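PDB 7D3U: monovalent Na+/H+ antiporter subunit D from Dietzia sp. DQ12-45-1b, which forms one of the antiporter-like membrane subunits of the Mrp complex, a bacterial sodium/proton pump that exchanges sodium ions for protons across the cell membrane. Local coordinates for residues V58-Q62 with T567-V572; L230-P235 with R297-F302; A343-I347 with G428-G432. All coordinates share one frame; numbering follows the deposited sequence.

How the contacts relate
Contact 1 joins residues 58-62, on strand 59-62, to 567-572, on the short helix 566-572, so it ties a segment near the N-terminus to the C-terminal end and encloses the other two contacts along the chain. Contacts 2 and 3 follow one another inside that span. Their centres lie about 16 Å apart, and they touch where L300 packs on I344, between helices 296-316 and 320-350, which follow each other in the chain. Contact 1 is on the opposite side of the chain's centre, about 38 Å from contact 2 and about 47 Å from contact 3, centre to centre. The helical bundle thus has one contact joining an early strand to the C-terminal helix and a pair of linked helix-end packings across from it.

Contact 1 of 3, residues V58-Q62 with T567-V572; sequences VVVHQ and TYIQAV
V58 CG1 approaches the ring of Y568 obliquely, 4.1 Å from Y568 CD1, while the methyl CG2 of V572, one helical turn on, lies over one face of that ring, 3.9 Å above its plane and displaced toward the rim. V58 uses both branches: CG1, anti to the backbone N (chi1 173°), also meets the CB of A571, while CG2 lies over the backbone of T567 and Y568. With V58 cut back to an alanine, the Y568 ring and A571 methyl would probably lose the group between them and the ring be freer to shift. The small side chain of A571 lets the extended chain come close, A571 CB packing 3.8 Å from V58 O. Two residues on, V60 CG2 touches V572 CG2 at 3.6 Å, the two side chains crossing at about a right angle. Q62 is bent at chi2, which brings Q62 NE2 to V572 O in a weak hydrogen bond of 3.0 Å. Along the extended chain V58 and V60 point toward the helix, whereas V59 and H61 face away. Strand 59-62 pairs antiparallel with 73-76, and V75 packs on V60, Y568 and V572, so helix 566-572 lies against this two-stranded hairpin.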
ATOM      1  N   VAL A  58      -9.464 -28.327   4.934  1.00 73.04           N
ATOM      2  CA  VAL A  58      -9.611 -27.013   5.546  1.00 73.04           C
ATOM      3  C   VAL A  58      -9.614 -27.220   7.051  1.00 73.04           C
ATOM      4  O   VAL A  58     -10.538 -27.836   7.593  1.00 73.04           O
ATOM      5  CB  VAL A  58     -10.889 -26.298   5.093  1.00 73.04           C
ATOM      6  CG1 VAL A  58     -11.086 -25.023   5.886  1.00 73.04           C
ATOM      7  CG2 VAL A  58     -10.839 -26.002   3.608  1.00 73.04           C
ATOM      8  N   VAL A  59      -8.588 -26.715   7.726  1.00 70.76           N
ATOM      9  CA  VAL A  59      -8.485 -26.824   9.175  1.00 70.76           C
ATOM     10  C   VAL A  59      -9.112 -25.582   9.794  1.00 70.76           C
ATOM     11  O   VAL A  59      -8.668 -24.460   9.536  1.00 70.76           O
ATOM     12  CB  VAL A  59      -7.026 -26.983   9.618  1.00 70.76           C
ATOM     13  CG1 VAL A  59      -6.920 -26.832  11.120  1.00 70.76           C
ATOM     14  CG2 VAL A  59      -6.491 -28.329   9.172  1.00 70.76           C
ATOM     15  N   VAL A  60     -10.138 -25.784  10.614  1.00 70.20           N
ATOM     16  CA  VAL A  60     -10.894 -24.692  11.214  1.00 70.20           C
ATOM     17  C   VAL A  60     -10.886 -24.870  12.721  1.00 70.20           C
ATOM     18  O   VAL A  60     -11.252 -25.935  13.226  1.00 70.20           O
ATOM     19  CB  VAL A  60     -12.338 -24.643  10.686  1.00 70.20           C
ATOM     20  CG1 VAL A  60     -13.189 -23.743  11.559  1.00 70.20           C
ATOM     21  CG2 VAL A  60     -12.351 -24.169   9.250  1.00 70.20           C
ATOM     22  N   HIS A  61     -10.476 -23.827  13.435  1.00 73.46           N
ATOM     23  CA  HIS A  61     -10.448 -23.829  14.891  1.00 73.46           C
ATOM     24  C   HIS A  61     -11.366 -22.731  15.404  1.00 73.46           C
ATOM     25  O   HIS A  61     -11.123 -21.548  15.150  1.00 73.46           O
ATOM     26  CB  HIS A  61      -9.027 -23.622  15.411  1.00 73.46           C
ATOM     27  CG  HIS A  61      -8.945 -23.519  16.900  1.00 73.46           C
ATOM     28  ND1 HIS A  61      -8.320 -22.473  17.540  1.00 73.46           N
ATOM     29  CD2 HIS A  61      -9.415 -24.331  17.875  1.00 73.46           C
ATOM     30  CE1 HIS A  61      -8.407 -22.645  18.845  1.00 73.46           C
ATOM     31  NE2 HIS A  61      -9.066 -23.765  19.076  1.00 73.46           N
ATOM     32  N   GLN A  62     -12.421 -23.119  16.112  1.00 74.27           N
ATOM     33  CA  GLN A  62     -13.335 -22.152  16.709  1.00 74.27           C
ATOM     34  C   GLN A  62     -12.669 -21.586  17.955  1.00 74.27           C
ATOM     35  O   GLN A  62     -12.607 -22.248  18.993  1.00 74.27           O
ATOM     36  CB  GLN A  62     -14.672 -22.803  17.037  1.00 74.27           C
ATOM     37  CG  GLN A  62     -15.239 -23.638  15.907  1.00 74.27           C
ATOM     38  CD  GLN A  62     -15.750 -22.794  14.760  1.00 74.27           C
ATOM     39  OE1 GLN A  62     -15.995 -21.599  14.913  1.00 74.27           O
ATOM     40  NE2 GLN A  62     -15.915 -23.415  13.599  1.00 74.27           N
ATOM     41  N   THR A 567     -16.244 -27.252   0.675  1.00 76.58           N
ATOM     42  CA  THR A 567     -15.392 -27.886   1.672  1.00 76.58           C
ATOM     43  C   THR A 567     -14.892 -26.910   2.725  1.00 76.58           C
ATOM     44  O   THR A 567     -14.409 -27.351   3.771  1.00 76.58           O
ATOM     45  CB  THR A 567     -14.195 -28.555   1.000  1.00 76.58           C
ATOM     46  OG1 THR A 567     -13.327 -29.094   2.003  1.00 76.58           O
ATOM     47  CG2 THR A 567     -13.427 -27.544   0.166  1.00 76.58           C
ATOM     48  N   TYR A 568     -14.989 -25.607   2.473  1.00 73.94           N
ATOM     49  CA  TYR A 568     -14.625 -24.590   3.449  1.00 73.94           C
ATOM     50  C   TYR A 568     -15.805 -24.217   4.334  1.00 73.94           C
ATOM     51  O   TYR A 568     -15.661 -24.121   5.558  1.00 73.94           O
ATOM     52  CB  TYR A 568     -14.082 -23.355   2.721  1.00 73.94           C
ATOM     53  CG  TYR A 568     -14.029 -22.082   3.535  1.00 73.94           C
ATOM     54  CD1 TYR A 568     -12.913 -21.769   4.295  1.00 73.94           C
ATOM     55  CD2 TYR A 568     -15.078 -21.173   3.511  1.00 73.94           C
ATOM     56  CE1 TYR A 568     -12.855 -20.602   5.028  1.00 73.94           C
ATOM     57  CE2 TYR A 568     -15.028 -20.006   4.241  1.00 73.94           C
ATOM     58  CZ  TYR A 568     -13.913 -19.726   4.996  1.00 73.94           C
ATOM     59  OH  TYR A 568     -13.856 -18.562   5.725  1.00 73.94           O
ATOM     60  N   ILE A 569     -16.977 -24.023   3.732  1.00 74.63           N
ATOM     61  CA  ILE A 569     -18.174 -23.716   4.504  1.00 74.63           C
ATOM     62  C   ILE A 569     -18.596 -24.918   5.337  1.00 74.63           C
ATOM     63  O   ILE A 569     -19.041 -24.771   6.481  1.00 74.63           O
ATOM     64  CB  ILE A 569     -19.293 -23.243   3.561  1.00 74.63           C
ATOM     65  CG1 ILE A 569     -18.982 -21.834   3.065  1.00 74.63           C
ATOM     66  CG2 ILE A 569     -20.637 -23.281   4.256  1.00 74.63           C
ATOM     67  CD1 ILE A 569     -19.227 -21.639   1.598  1.00 74.63           C
ATOM     68  N   GLN A 570     -18.449 -26.126   4.790  1.00 77.45           N
ATOM     69  CA  GLN A 570     -18.764 -27.326   5.554  1.00 77.45           C
ATOM     70  C   GLN A 570     -17.784 -27.553   6.695  1.00 77.45           C
ATOM     71  O   GLN A 570     -18.087 -28.324   7.611  1.00 77.45           O
ATOM     72  CB  GLN A 570     -18.781 -28.543   4.628  1.00 77.45           C
ATOM     73  CG  GLN A 570     -19.762 -29.625   5.039  1.00 77.45           C
ATOM     74  CD  GLN A 570     -19.163 -30.608   6.022  1.00 77.45           C
ATOM     75  OE1 GLN A 570     -17.953 -30.830   6.034  1.00 77.45           O
ATOM     76  NE2 GLN A 570     -20.010 -31.204   6.853  1.00 77.45           N
ATOM     77  N   ALA A 571     -16.626 -26.899   6.666  1.00 75.26           N
ATOM     78  CA  ALA A 571     -15.649 -27.032   7.738  1.00 75.26           C
ATOM     79  C   ALA A 571     -15.794 -25.942   8.789  1.00 75.26           C
ATOM     80  O   ALA A 571     -15.572 -26.198   9.977  1.00 75.26           O
ATOM     81  CB  ALA A 571     -14.231 -27.015   7.166  1.00 75.26           C
ATOM     82  N   VAL A 572     -16.159 -24.727   8.382  1.00 73.17           N
ATOM     83  CA  VAL A 572     -16.349 -23.666   9.364  1.00 73.17           C
ATOM     84  C   VAL A 572     -17.658 -23.853  10.122  1.00 73.17           C
ATOM     85  O   VAL A 572     -17.760 -23.479  11.295  1.00 73.17           O
ATOM     86  CB  VAL A 572     -16.289 -22.286   8.687  1.00 73.17           C
ATOM     87  CG1 VAL A 572     -16.458 -21.181   9.712  1.00 73.17           C
ATOM     88  CG2 VAL A 572     -14.983 -22.114   7.946  1.00 73.17           C
TER

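Contact 2 of 3, residues L230-P235 with R297-F302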
ATOM      1  N   LEU A 230      -0.794   5.352  -2.657  1.00 72.76           N
ATOM      2  CA  LEU A 230       0.270   4.373  -2.485  1.00 72.76           C
ATOM      3  C   LEU A 230       1.534   4.751  -3.237  1.00 72.76           C
ATOM      4  O   LEU A 230       2.637   4.430  -2.783  1.00 72.76           O
ATOM      5  CB  LEU A 230      -0.202   2.993  -2.943  1.00 72.76           C
ATOM      6  CG  LEU A 230       0.749   1.837  -2.642  1.00 72.76           C
ATOM      7  CD1 LEU A 230      -0.043   0.578  -2.366  1.00 72.76           C
ATOM      8  CD2 LEU A 230       1.710   1.623  -3.792  1.00 72.76           C
ATOM      9  N   ALA A 231       1.398   5.425  -4.378  1.00 72.70           N
ATOM     10  CA  ALA A 231       2.566   5.890  -5.111  1.00 72.70           C
ATOM     11  C   ALA A 231       3.233   7.079  -4.435  1.00 72.70           C
ATOM     12  O   ALA A 231       4.381   7.396  -4.761  1.00 72.70           O
ATOM     13  CB  ALA A 231       2.175   6.255  -6.540  1.00 72.70           C
ATOM     14  N   ARG A 232       2.544   7.742  -3.509  1.00 76.78           N
ATOM     15  CA  ARG A 232       3.070   8.914  -2.824  1.00 76.78           C
ATOM     16  C   ARG A 232       3.289   8.680  -1.335  1.00 76.78           C
ATOM     17  O   ARG A 232       3.434   9.647  -0.583  1.00 76.78           O
ATOM     18  CB  ARG A 232       2.135  10.106  -3.029  1.00 76.78           C
ATOM     19  CG  ARG A 232       1.854  10.428  -4.483  1.00 76.78           C
ATOM     20  CD  ARG A 232       3.104  10.910  -5.189  1.00 76.78           C
ATOM     21  NE  ARG A 232       3.652  12.106  -4.561  1.00 76.78           N
ATOM     22  CZ  ARG A 232       4.779  12.696  -4.940  1.00 76.78           C
ATOM     23  NH1 ARG A 232       5.204  13.782  -4.312  1.00 76.78           N
ATOM     24  NH2 ARG A 232       5.482  12.201  -5.949  1.00 76.78           N
ATOM     25  N   ALA A 233       3.306   7.427  -0.886  1.00 73.40           N
ATOM     26  CA  ALA A 233       3.538   7.147   0.524  1.00 73.40           C
ATOM     27  C   ALA A 233       4.651   6.125   0.712  1.00 73.40           C
ATOM     28  O   ALA A 233       5.385   6.177   1.702  1.00 73.40           O
ATOM     29  CB  ALA A 233       2.256   6.656   1.194  1.00 73.40           C
ATOM     30  N   TYR A 234       4.786   5.198  -0.229  1.00 74.48           N
ATOM     31  CA  TYR A 234       5.821   4.175  -0.137  1.00 74.48           C
ATOM     32  C   TYR A 234       7.204   4.714  -0.496  1.00 74.48           C
ATOM     33  O   TYR A 234       8.185   4.329   0.151  1.00 74.48           O
ATOM     34  CB  TYR A 234       5.474   2.974  -1.020  1.00 74.48           C
ATOM     35  CG  TYR A 234       4.580   1.962  -0.344  1.00 74.48           C
ATOM     36  CD1 TYR A 234       3.397   2.352   0.265  1.00 74.48           C
ATOM     37  CD2 TYR A 234       4.925   0.620  -0.306  1.00 74.48           C
ATOM     38  CE1 TYR A 234       2.578   1.433   0.886  1.00 74.48           C
ATOM     39  CE2 TYR A 234       4.110  -0.307   0.313  1.00 74.48           C
ATOM     40  CZ  TYR A 234       2.939   0.106   0.907  1.00 74.48           C
ATOM     41  OH  TYR A 234       2.123  -0.810   1.525  1.00 74.48           O
ATOM     42  N   PRO A 235       7.348   5.572  -1.516  1.00 73.70           N
ATOM     43  CA  PRO A 235       8.673   6.168  -1.758  1.00 73.70           C
ATOM     44  C   PRO A 235       9.242   6.899  -0.556  1.00 73.70           C
ATOM     45  O   PRO A 235      10.449   6.816  -0.300  1.00 73.70           O
ATOM     46  CB  PRO A 235       8.410   7.123  -2.925  1.00 73.70           C
ATOM     47  CG  PRO A 235       7.314   6.493  -3.664  1.00 73.70           C
ATOM     48  CD  PRO A 235       6.430   5.854  -2.636  1.00 73.70           C
ATOM     49  N   ARG A 297      12.946   4.225  -6.261  1.00 75.22           N
ATOM     50  CA  ARG A 297      11.958   3.619  -5.380  1.00 75.22           C
ATOM     51  C   ARG A 297      10.554   4.157  -5.604  1.00 75.22           C
ATOM     52  O   ARG A 297       9.597   3.564  -5.098  1.00 75.22           O
ATOM     53  CB  ARG A 297      12.355   3.817  -3.917  1.00 75.22           C
ATOM     54  CG  ARG A 297      11.981   2.643  -3.030  1.00 75.22           C
ATOM     55  CD  ARG A 297      12.901   2.534  -1.834  1.00 75.22           C
ATOM     56  NE  ARG A 297      13.233   3.844  -1.288  1.00 75.22           N
ATOM     57  CZ  ARG A 297      12.466   4.511  -0.433  1.00 75.22           C
ATOM     58  NH1 ARG A 297      11.318   3.991  -0.025  1.00 75.22           N
ATOM     59  NH2 ARG A 297      12.848   5.699   0.012  1.00 75.22           N
ATOM     60  N   SER A 298      10.404   5.254  -6.341  1.00 73.25           N
ATOM     61  CA  SER A 298       9.082   5.732  -6.715  1.00 73.25           C
ATOM     62  C   SER A 298       8.544   5.040  -7.955  1.00 73.25           C
ATOM     63  O   SER A 298       7.332   5.073  -8.193  1.00 73.25           O
ATOM     64  CB  SER A 298       9.108   7.243  -6.949  1.00 73.25           C
ATOM     65  OG  SER A 298       8.148   7.618  -7.919  1.00 73.25           O
ATOM     66  N   ILE A 299       9.418   4.424  -8.750  1.00 72.03           N
ATOM     67  CA  ILE A 299       8.967   3.610  -9.872  1.00 72.03           C
ATOM     68  C   ILE A 299       8.341   2.318  -9.369  1.00 72.03           C
ATOM     69  O   ILE A 299       7.296   1.878  -9.867  1.00 72.03           O
ATOM     70  CB  ILE A 299      10.144   3.338 -10.825  1.00 72.03           C
ATOM     71  CG1 ILE A 299      10.368   4.528 -11.755  1.00 72.03           C
ATOM     72  CG2 ILE A 299       9.913   2.068 -11.613  1.00 72.03           C
ATOM     73  CD1 ILE A 299      11.585   4.392 -12.632  1.00 72.03           C
ATOM     74  N   LEU A 300       8.968   1.695  -8.370  1.00 69.83           N
ATOM     75  CA  LEU A 300       8.488   0.423  -7.854  1.00 69.83           C
ATOM     76  C   LEU A 300       7.120   0.535  -7.197  1.00 69.83           C
ATOM     77  O   LEU A 300       6.391  -0.455  -7.159  1.00 69.83           O
ATOM     78  CB  LEU A 300       9.501  -0.157  -6.871  1.00 69.83           C
ATOM     79  CG  LEU A 300      10.916  -0.321  -7.423  1.00 69.83           C
ATOM     80  CD1 LEU A 300      11.858  -0.814  -6.345  1.00 69.83           C
ATOM     81  CD2 LEU A 300      10.912  -1.274  -8.600  1.00 69.83           C
ATOM     82  N   ALA A 301       6.737   1.716  -6.709  1.00 70.03           N
ATOM     83  CA  ALA A 301       5.396   1.874  -6.150  1.00 70.03           C
ATOM     84  C   ALA A 301       4.332   1.751  -7.235  1.00 70.03           C
ATOM     85  O   ALA A 301       3.359   0.997  -7.091  1.00 70.03           O
ATOM     86  CB  ALA A 301       5.285   3.216  -5.431  1.00 70.03           C
ATOM     87  N   PHE A 302       4.493   2.492  -8.331  1.00 69.90           N
ATOM     88  CA  PHE A 302       3.563   2.362  -9.444  1.00 69.90           C
ATOM     89  C   PHE A 302       3.616   0.967 -10.051  1.00 69.90           C
ATOM     90  O   PHE A 302       2.592   0.446 -10.511  1.00 69.90           O
ATOM     91  CB  PHE A 302       3.867   3.416 -10.502  1.00 69.90           C
ATOM     92  CG  PHE A 302       3.110   4.696 -10.321  1.00 69.90           C
ATOM     93  CD1 PHE A 302       1.735   4.729 -10.463  1.00 69.90           C
ATOM     94  CD2 PHE A 302       3.775   5.869 -10.021  1.00 69.90           C
ATOM     95  CE1 PHE A 302       1.040   5.905 -10.300  1.00 69.90           C
ATOM     96  CE2 PHE A 302       3.084   7.047  -9.858  1.00 69.90           C
ATOM     97  CZ  PHE A 302       1.714   7.065  -9.999  1.00 69.90           C
TER
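A231 lays its CB methyl over one face of the F302 ring, a CH-pi contact in which A231 CB sits 3.6 Å from the F302 ring centroid and 17° off the normal. A231 CB comes nearest F302 CE2, 3.5 Å away. Alanine suits this place because a single methyl fits between its own backbone and the flat ring. The end of the short helix 228-231 and the loop after it here pack on the first turns of helix 296-316, within the region shared with complex I-type antiporter subunits. R232, where the chain leaves the helix, turns outward to salt bridges with D564 of subunit A and D103 of subunit C.

A second alanine works in the reverse direction: A301 CB points from helix 296-316 at the end of helix 228-231, 3.8 Å from A231 CA. Around that methyl gather CD2 of L230, CB of Y234 and CD of P235. L230 carries its CG anti to the backbone N (chi1 -172°), from where CD2 reaches the carbonyl of A301.

Further along, P235 sets CG against the backbone of S298, P235 CG lying 3.6 Å from S298 CA, with CB also near. The rigid, compact pyrrolidine suits a point where S298 offers only a short side chain; S298 OG makes a weak hydrogen bond to E293.

R297 reaches back over the loop with a chain bent at chi3. Its guanidinium comes obliquely to two backbone carbonyls: R297 NH2 and NH1 lie 2.7 and 3.0 Å from P235 O, and NH1 is also near Y234 O. Its NE forms a salt bridge with E348 of helix 320-350.

An apolar seam is thus bordered by a buried guanidinium at the helix start. E348 is likely to offset its charge, and the carbonyl oxygens, with their partial negative charge, would probably add to its favourable surroundings.

Contact 3 of 3, residues A343-I347 with G428-G432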
ATOM      1  N   ALA A 343      16.775  -4.652  -3.129  1.00 70.76           N
ATOM      2  CA  ALA A 343      17.936  -4.344  -3.953  1.00 70.76           C
ATOM      3  C   ALA A 343      18.064  -2.844  -4.172  1.00 70.76           C
ATOM      4  O   ALA A 343      19.144  -2.272  -3.997  1.00 70.76           O
ATOM      5  CB  ALA A 343      17.844  -5.078  -5.291  1.00 70.76           C
ATOM      6  N   ILE A 344      16.966  -2.190  -4.555  1.00 71.32           N
ATOM      7  CA  ILE A 344      16.978  -0.737  -4.674  1.00 71.32           C
ATOM      8  C   ILE A 344      17.089  -0.095  -3.297  1.00 71.32           C
ATOM      9  O   ILE A 344      17.686   0.978  -3.149  1.00 71.32           O
ATOM     10  CB  ILE A 344      15.725  -0.262  -5.431  1.00 71.32           C
ATOM     11  CG1 ILE A 344      15.782  -0.729  -6.883  1.00 71.32           C
ATOM     12  CG2 ILE A 344      15.601   1.248  -5.385  1.00 71.32           C
ATOM     13  CD1 ILE A 344      17.003  -0.247  -7.622  1.00 71.32           C
ATOM     14  N   GLY A 345      16.547  -0.745  -2.267  1.00 72.27           N
ATOM     15  CA  GLY A 345      16.681  -0.219  -0.921  1.00 72.27           C
ATOM     16  C   GLY A 345      18.091  -0.324  -0.379  1.00 72.27           C
ATOM     17  O   GLY A 345      18.509   0.507   0.431  1.00 72.27           O
ATOM     18  N   ALA A 346      18.841  -1.340  -0.809  1.00 72.82           N
ATOM     19  CA  ALA A 346      20.230  -1.461  -0.389  1.00 72.82           C
ATOM     20  C   ALA A 346      21.116  -0.410  -1.038  1.00 72.82           C
ATOM     21  O   ALA A 346      22.200  -0.126  -0.523  1.00 72.82           O
ATOM     22  CB  ALA A 346      20.763  -2.854  -0.711  1.00 72.82           C
ATOM     23  N   ILE A 347      20.679   0.170  -2.154  1.00 74.32           N
ATOM     24  CA  ILE A 347      21.424   1.264  -2.765  1.00 74.32           C
ATOM     25  C   ILE A 347      21.133   2.571  -2.047  1.00 74.32           C
ATOM     26  O   ILE A 347      22.043   3.362  -1.779  1.00 74.32           O
ATOM     27  CB  ILE A 347      21.090   1.351  -4.263  1.00 74.32           C
ATOM     28  CG1 ILE A 347      21.608   0.116  -4.991  1.00 74.32           C
ATOM     29  CG2 ILE A 347      21.672   2.612  -4.866  1.00 74.32           C
ATOM     30  CD1 ILE A 347      21.182   0.053  -6.429  1.00 74.32           C
ATOM     31  N   GLY A 428      19.952   3.816 -15.694  1.00 76.06           N
ATOM     32  CA  GLY A 428      20.259   5.014 -14.942  1.00 76.06           C
ATOM     33  C   GLY A 428      20.969   4.790 -13.631  1.00 76.06           C
ATOM     34  O   GLY A 428      21.440   5.759 -13.030  1.00 76.06           O
ATOM     35  N   ILE A 429      21.063   3.546 -13.163  1.00 74.95           N
ATOM     36  CA  ILE A 429      21.730   3.228 -11.908  1.00 74.95           C
ATOM     37  C   ILE A 429      22.915   2.293 -12.120  1.00 74.95           C
ATOM     38  O   ILE A 429      24.004   2.523 -11.588  1.00 74.95           O
ATOM     39  CB  ILE A 429      20.744   2.633 -10.880  1.00 74.95           C
ATOM     40  CG1 ILE A 429      19.769   3.702 -10.398  1.00 74.95           C
ATOM     41  CG2 ILE A 429      21.489   2.041  -9.703  1.00 74.95           C
ATOM     42  CD1 ILE A 429      18.876   3.240  -9.277  1.00 74.95           C
ATOM     43  N   PHE A 430      22.725   1.236 -12.906  1.00 74.66           N
ATOM     44  CA  PHE A 430      23.704   0.158 -12.956  1.00 74.66           C
ATOM     45  C   PHE A 430      24.630   0.214 -14.160  1.00 74.66           C
ATOM     46  O   PHE A 430      25.814  -0.106 -14.025  1.00 74.66           O
ATOM     47  CB  PHE A 430      22.992  -1.198 -12.936  1.00 74.66           C
ATOM     48  CG  PHE A 430      22.287  -1.486 -11.645  1.00 74.66           C
ATOM     49  CD1 PHE A 430      20.971  -1.108 -11.462  1.00 74.66           C
ATOM     50  CD2 PHE A 430      22.942  -2.121 -10.610  1.00 74.66           C
ATOM     51  CE1 PHE A 430      20.322  -1.367 -10.277  1.00 74.66           C
ATOM     52  CE2 PHE A 430      22.295  -2.380  -9.423  1.00 74.66           C
ATOM     53  CZ  PHE A 430      20.986  -2.004  -9.258  1.00 74.66           C
ATOM     54  N   LEU A 431      24.139   0.609 -15.329  1.00 78.07           N
ATOM     55  CA  LEU A 431      24.961   0.636 -16.529  1.00 78.07           C
ATOM     56  C   LEU A 431      25.646   1.990 -16.671  1.00 78.07           C
ATOM     57  O   LEU A 431      25.003   3.036 -16.543  1.00 78.07           O
ATOM     58  CB  LEU A 431      24.122   0.336 -17.769  1.00 78.07           C
ATOM     59  CG  LEU A 431      23.693  -1.121 -17.937  1.00 78.07           C
ATOM     60  CD1 LEU A 431      23.075  -1.336 -19.306  1.00 78.07           C
ATOM     61  CD2 LEU A 431      24.871  -2.053 -17.725  1.00 78.07           C
ATOM     62  N   GLY A 432      26.948   1.961 -16.938  1.00 85.60           N
ATOM     63  CA  GLY A 432      27.712   3.179 -17.116  1.00 85.60           C
ATOM     64  C   GLY A 432      29.092   3.092 -16.502  1.00 85.60           C
ATOM     65  O   GLY A 432      29.449   2.071 -15.909  1.00 85.60           O
TER
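I347 and F430 meet because I347 CG1 and F430 CG both stand anti to the carbonyl carbon: chi1 is -67° in each, and in I347 an extended chi2 of 173° carries CD1 out to the end of the ring. This is helix-helix packing in the antiporter-like bundle, between helix 320-350 and the C-terminal end of helix 405-430, bridged by long side chains: even the nearest CA atoms, those of I347 and I429, stand 9.4 Å apart. Long side chains such as isoleucine and phenylalanine suit this separation, and branched isoleucine offers methyls at two different depths.

I344 and I347, one turn apart, present the same kind of group to the second helix. I344 CD1 comes up at the edge of the F430 ring, near its plane, 4.4 Å from F430 CE1, and also lies beside CD1 of I429. The CD1 of I347 approaches the ring obliquely. Within its own segment F430 is supported by its neighbour, as I429 CG2 sits 3.6 Å above one face of the F430 ring, offset toward the rim. A flat ring suits this position, since it can offer a broad face to one group and a thin edge to another. The turn at 428-430 is of the wider pi type.

Other parts of the bundle complete the surroundings. F430 stacks with F373 of helix 367-380, and L362 packs on I347, I429 and F430. I344 also touches P296 and L300 of helix 296-316, which joins this contact to the preceding one.

All four touching side chains are buried and wholly hydrocarbon, so the contact is purely apolar, through a few methyl and ring atoms. The CD1 methyl of I347 is shared between two partners, I347 CD1 lying 3.8 Å from I429 CG2 and 3.5 Å from F430 CZ.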